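Local coordinates for protein probable fumarate reductase Ifc3 (Shewanella frigidimarina, PDB 1QO8) that reduces fumarate to succinate in vitro, essentially in one direction, using a bound FAD and four covalently attached c-type hemes, at residues H178-D190 and D226-R238. Numbering follows the deposited sequence.
Sequences HGVEDKVEWFIED and DDLKRSGGARVDR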
loop_
_atom_site.group_PDB
_atom_site.type_symbol
_atom_site.label_atom_id
_atom_site.label_comp_id
_atom_site.label_asym_id
_atom_site.label_seq_id
_atom_site.Cartn_x
_atom_site.Cartn_y
_atom_site.Cartn_z
ATOM N N HIS A 178 13.910 -39.149 12.830
ATOM C CA HIS A 178 13.275 -39.706 11.632
ATOM C C HIS A 178 14.278 -39.864 10.496
ATOM O O HIS A 178 13.851 -40.046 9.364
ATOM C CB HIS A 178 12.101 -38.897 11.104
ATOM C CG HIS A 178 10.913 -38.755 11.989
ATOM N ND1 HIS A 178 10.907 -37.915 13.089
ATOM C CD2 HIS A 178 9.679 -39.321 11.940
ATOM C CE1 HIS A 178 9.730 -37.976 13.674
ATOM N NE2 HIS A 178 8.965 -38.824 13.010
ATOM N N GLY A 179 15.561 -39.705 10.721
ATOM C CA GLY A 179 16.559 -39.857 9.682
ATOM C C GLY A 179 16.502 -38.782 8.608
ATOM O O GLY A 179 16.878 -38.999 7.459
ATOM N N VAL A 180 16.000 -37.603 8.980
ATOM C CA VAL A 180 15.906 -36.508 8.033
ATOM C C VAL A 180 17.105 -35.576 8.191
ATOM O O VAL A 180 17.367 -35.019 9.257
ATOM C CB VAL A 180 14.552 -35.792 8.196
ATOM C CG1 VAL A 180 14.605 -34.459 7.482
ATOM C CG2 VAL A 180 13.398 -36.634 7.695
ATOM N N GLU A 181 17.860 -35.421 7.124
ATOM C CA GLU A 181 18.940 -34.436 7.084
ATOM C C GLU A 181 18.399 -33.101 6.576
ATOM O O GLU A 181 17.627 -33.081 5.621
ATOM C CB GLU A 181 20.073 -34.966 6.237
ATOM C CG GLU A 181 20.315 -34.491 4.832
ATOM C CD GLU A 181 21.467 -35.239 4.163
ATOM O OE1 GLU A 181 21.660 -36.447 4.485
ATOM O OE2 GLU A 181 22.168 -34.644 3.308
ATOM N N ASP A 182 18.733 -31.991 7.206
ATOM C CA ASP A 182 18.241 -30.683 6.795
ATOM C C ASP A 182 19.345 -29.703 7.150
ATOM O O ASP A 182 20.265 -30.085 7.868
ATOM C CB ASP A 182 16.946 -30.360 7.513
ATOM C CG ASP A 182 16.167 -29.135 7.067
ATOM O OD1 ASP A 182 16.485 -28.602 5.971
ATOM O OD2 ASP A 182 15.208 -28.763 7.813
ATOM N N LYS A 183 19.377 -28.522 6.563
ATOM C CA LYS A 183 20.421 -27.540 6.818
ATOM C C LYS A 183 19.733 -26.171 6.858
ATOM O O LYS A 183 18.761 -25.952 6.124
ATOM C CB LYS A 183 21.517 -27.425 5.754
ATOM C CG LYS A 183 22.237 -28.718 5.441
ATOM C CD LYS A 183 23.254 -28.606 4.316
ATOM C CE LYS A 183 23.714 -29.997 3.881
ATOM N NZ LYS A 183 24.946 -30.388 4.642
ATOM N N VAL A 184 20.259 -25.320 7.690
ATOM C CA VAL A 184 19.751 -23.969 7.824
ATOM C C VAL A 184 19.665 -23.271 6.470
ATOM O O VAL A 184 18.667 -22.590 6.196
ATOM C CB VAL A 184 20.625 -23.180 8.790
ATOM C CG1 VAL A 184 20.335 -21.684 8.711
ATOM C CG2 VAL A 184 20.392 -23.624 10.213
ATOM N N GLU A 185 20.641 -23.474 5.587
ATOM C CA GLU A 185 20.679 -22.819 4.299
ATOM C C GLU A 185 19.549 -23.367 3.458
ATOM O O GLU A 185 19.048 -22.616 2.643
ATOM C CB GLU A 185 22.026 -22.949 3.555
ATOM C CG GLU A 185 22.853 -24.172 3.949
ATOM C CD GLU A 185 23.429 -24.042 5.353
ATOM O OE1 GLU A 185 24.236 -23.130 5.628
ATOM O OE2 GLU A 185 23.056 -24.845 6.227
ATOM N N TRP A 186 19.178 -24.638 3.601
ATOM C CA TRP A 186 18.045 -25.167 2.855
ATOM C C TRP A 186 16.736 -24.504 3.271
ATOM O O TRP A 186 15.893 -24.142 2.438
ATOM C CB TRP A 186 18.034 -26.678 3.040
ATOM C CG TRP A 186 19.206 -27.355 2.354
ATOM C CD1 TRP A 186 20.177 -26.802 1.572
ATOM C CD2 TRP A 186 19.480 -28.763 2.363
ATOM N NE1 TRP A 186 21.054 -27.736 1.128
ATOM C CE2 TRP A 186 20.641 -28.963 1.593
ATOM C CE3 TRP A 186 18.884 -29.861 2.995
ATOM C CZ2 TRP A 186 21.213 -30.239 1.422
ATOM C CZ3 TRP A 186 19.445 -31.117 2.814
ATOM C CH2 TRP A 186 20.601 -31.293 2.035
ATOM N N PHE A 187 16.555 -24.397 4.579
ATOM C CA PHE A 187 15.388 -23.663 5.135
ATOM C C PHE A 187 15.354 -22.241 4.567
ATOM O O PHE A 187 14.334 -21.709 4.119
ATOM C CB PHE A 187 15.503 -23.640 6.674
ATOM C CG PHE A 187 14.337 -23.057 7.427
ATOM C CD1 PHE A 187 13.909 -21.756 7.227
ATOM C CD2 PHE A 187 13.618 -23.819 8.326
ATOM C CE1 PHE A 187 12.820 -21.222 7.907
ATOM C CE2 PHE A 187 12.522 -23.301 9.016
ATOM C CZ PHE A 187 12.098 -22.002 8.796
ATOM N N ILE A 188 16.504 -21.556 4.656
ATOM C CA ILE A 188 16.635 -20.194 4.143
ATOM C C ILE A 188 16.328 -20.073 2.687
ATOM O O ILE A 188 15.367 -19.349 2.359
ATOM C CB ILE A 188 17.989 -19.580 4.519
ATOM C CG1 ILE A 188 18.015 -19.416 6.045
ATOM C CG2 ILE A 188 18.289 -18.232 3.872
ATOM C CD1 ILE A 188 19.452 -19.251 6.546
ATOM N N GLU A 189 16.960 -20.869 1.815
ATOM C CA GLU A 189 16.675 -20.840 0.395
ATOM C C GLU A 189 15.237 -21.193 0.047
ATOM O O GLU A 189 14.607 -20.682 -0.895
ATOM C CB GLU A 189 17.569 -21.897 -0.281
ATOM C CG GLU A 189 19.058 -21.686 -0.244
ATOM C CD GLU A 189 19.857 -22.837 -0.842
ATOM O OE1 GLU A 189 19.352 -23.745 -1.560
ATOM O OE2 GLU A 189 21.083 -22.814 -0.582
ATOM N N ASP A 190 14.701 -22.250 0.718
ATOM C CA ASP A 190 13.325 -22.643 0.462
ATOM C C ASP A 190 12.372 -21.487 0.713
ATOM O O ASP A 190 11.399 -21.252 -0.020
ATOM C CB ASP A 190 12.942 -23.831 1.387
ATOM C CG ASP A 190 13.514 -25.199 1.007
ATOM O OD1 ASP A 190 14.287 -25.358 0.047
ATOM O OD2 ASP A 190 13.232 -26.218 1.697
ATOM N N ASP A 226 5.769 -33.810 18.163
ATOM C CA ASP A 226 6.583 -34.932 17.699
ATOM C C ASP A 226 6.348 -35.396 16.277
ATOM O O ASP A 226 7.212 -36.154 15.775
ATOM C CB ASP A 226 6.447 -36.146 18.667
ATOM C CG ASP A 226 7.183 -35.940 19.972
ATOM O OD1 ASP A 226 8.127 -35.143 20.164
ATOM O OD2 ASP A 226 6.825 -36.609 20.959
ATOM N N ASP A 227 5.215 -35.159 15.627
ATOM C CA ASP A 227 4.981 -35.626 14.277
ATOM C C ASP A 227 5.757 -34.740 13.298
ATOM O O ASP A 227 5.825 -33.523 13.471
ATOM C CB ASP A 227 3.520 -35.722 13.928
ATOM C CG ASP A 227 2.944 -36.081 12.572
ATOM O OD1 ASP A 227 2.806 -35.257 11.619
ATOM O OD2 ASP A 227 2.410 -37.222 12.375
ATOM N N LEU A 228 6.412 -35.380 12.329
ATOM C CA LEU A 228 7.233 -34.670 11.352
ATOM C C LEU A 228 6.728 -34.959 9.942
ATOM O O LEU A 228 6.674 -36.120 9.515
ATOM C CB LEU A 228 8.717 -35.056 11.446
ATOM C CG LEU A 228 9.648 -34.360 10.456
ATOM C CD1 LEU A 228 9.831 -32.876 10.746
ATOM C CD2 LEU A 228 11.056 -34.986 10.425
ATOM N N LYS A 229 6.386 -33.935 9.185
ATOM C CA LYS A 229 5.894 -34.052 7.846
ATOM C C LYS A 229 6.519 -32.937 6.975
ATOM O O LYS A 229 7.191 -32.011 7.430
ATOM C CB LYS A 229 4.360 -33.905 7.657
ATOM C CG LYS A 229 3.587 -35.125 8.194
ATOM C CD LYS A 229 2.158 -35.111 7.652
ATOM C CE LYS A 229 1.480 -36.473 7.800
ATOM N NZ LYS A 229 0.944 -36.591 9.200
ATOM N N ARG A 230 6.206 -33.155 5.686
ATOM C CA ARG A 230 6.720 -32.318 4.666
ATOM C C ARG A 230 5.600 -31.386 4.248
ATOM O O ARG A 230 4.474 -31.871 4.136
ATOM C CB ARG A 230 7.207 -33.098 3.407
ATOM C CG ARG A 230 7.861 -32.043 2.481
ATOM C CD ARG A 230 8.745 -32.651 1.412
ATOM N NE ARG A 230 9.764 -33.551 1.901
ATOM C CZ ARG A 230 10.523 -34.274 1.071
ATOM N NH1 ARG A 230 10.368 -34.175 -0.257
ATOM N NH2 ARG A 230 11.455 -35.095 1.531
ATOM N N SER A 231 5.954 -30.125 4.009
ATOM C CA SER A 231 4.972 -29.200 3.513
ATOM C C SER A 231 5.486 -28.581 2.198
ATOM O O SER A 231 6.693 -28.526 1.987
ATOM C CB SER A 231 4.829 -27.993 4.456
ATOM O OG SER A 231 4.285 -28.331 5.702
ATOM N N GLY A 232 4.526 -28.027 1.501
ATOM C CA GLY A 232 4.714 -27.410 0.202
ATOM C C GLY A 232 5.817 -26.392 0.183
ATOM O O GLY A 232 5.970 -25.615 1.125
ATOM N N GLY A 233 6.768 -26.556 -0.745
ATOM C CA GLY A 233 7.880 -25.637 -0.889
ATOM C C GLY A 233 9.074 -26.071 -0.075
ATOM O O GLY A 233 10.128 -25.436 -0.125
ATOM N N ALA A 234 8.898 -27.111 0.747
ATOM C CA ALA A 234 10.049 -27.520 1.570
ATOM C C ALA A 234 10.701 -28.719 0.846
ATOM O O ALA A 234 9.981 -29.563 0.276
ATOM C CB ALA A 234 9.624 -27.922 2.935
ATOM N N ARG A 235 12.025 -28.755 0.931
ATOM C CA ARG A 235 12.695 -29.783 0.132
ATOM C C ARG A 235 12.893 -31.039 0.969
ATOM O O ARG A 235 13.119 -32.096 0.410
ATOM C CB ARG A 235 14.009 -29.200 -0.411
ATOM C CG ARG A 235 15.117 -29.201 0.582
ATOM C CD ARG A 235 16.419 -28.587 0.049
ATOM N NE ARG A 235 16.172 -27.188 -0.325
ATOM C CZ ARG A 235 17.114 -26.341 -0.744
ATOM N NH1 ARG A 235 18.367 -26.786 -0.825
ATOM N NH2 ARG A 235 16.859 -25.081 -1.086
ATOM N N VAL A 236 12.873 -30.972 2.282
ATOM C CA VAL A 236 12.807 -32.091 3.207
ATOM C C VAL A 236 11.729 -31.824 4.276
ATOM O O VAL A 236 11.081 -30.745 4.317
ATOM C CB VAL A 236 14.136 -32.362 3.921
ATOM C CG1 VAL A 236 14.059 -33.756 4.569
ATOM C CG2 VAL A 236 15.399 -32.476 3.068
ATOM N N ASP A 237 11.469 -32.811 5.124
ATOM C CA ASP A 237 10.379 -32.792 6.084
ATOM C C ASP A 237 10.797 -31.895 7.251
ATOM O O ASP A 237 11.865 -32.177 7.765
ATOM C CB ASP A 237 10.157 -34.200 6.648
ATOM C CG ASP A 237 9.636 -35.169 5.620
ATOM O OD1 ASP A 237 9.855 -34.980 4.399
ATOM O OD2 ASP A 237 9.009 -36.135 6.114
ATOM N N ARG A 238 10.079 -30.835 7.525
ATOM C CA ARG A 238 10.520 -29.861 8.552
ATOM C C ARG A 238 9.385 -29.358 9.415
ATOM O O ARG A 238 9.471 -28.526 10.300
ATOM C CB ARG A 238 10.864 -28.625 7.674
ATOM C CG ARG A 238 12.179 -27.993 8.010
ATOM C CD ARG A 238 12.398 -26.808 7.067
ATOM N NE ARG A 238 13.623 -27.097 6.328
ATOM C CZ ARG A 238 13.613 -26.932 4.997
ATOM N NH1 ARG A 238 12.567 -26.504 4.298
ATOM N NH2 ARG A 238 14.726 -27.266 4.373
HETATM O O HOH W 1 10.326 -23.141 -1.897
#
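D190, buried in helix 184-194, divides its carboxylate between two arginines of segment 226-238, R235 and R238. Its OD1 takes R235 NE at 2.7 Å and, more bent, R235 NH2. Its OD2 receives R238 NH1 (2.7 Å, 164°) on the anti side, with the backbone N of R235 coming from above the carboxylate plane. R238 also grips D182, side-on: NH2 bonds OD1 and NE bonds the syn lone pair of OD2, which also accepts from Q175. With its chain bent at chi3 (-120°), R238 holds one guanidinium face over F187 CA, while R238 CD meets F187 CD2 at 3.5 Å. R235, bent at chi3 (61°), lies flat and off-centre on W186 as a cation-pi stack, CZ 4.2 Å from the centroid of the five-membered ring; K183 CD lies over the rim of the opposite face. R235 NH2 hydrogen-bonds E189 OE1 at 2.9 Å, and NH1 adds a longer bond from the same face. L228 CB sits over the H178 ring, and L228 CD2 meets V180 CG2 tip to tip at 4.0 Å. Three carboxylates and two guanidiniums form one salt-bridge network in the FAD-binding domain; it probably keeps all five ionised and ties segment 226-238 to helix 184-194 and the residues just before it.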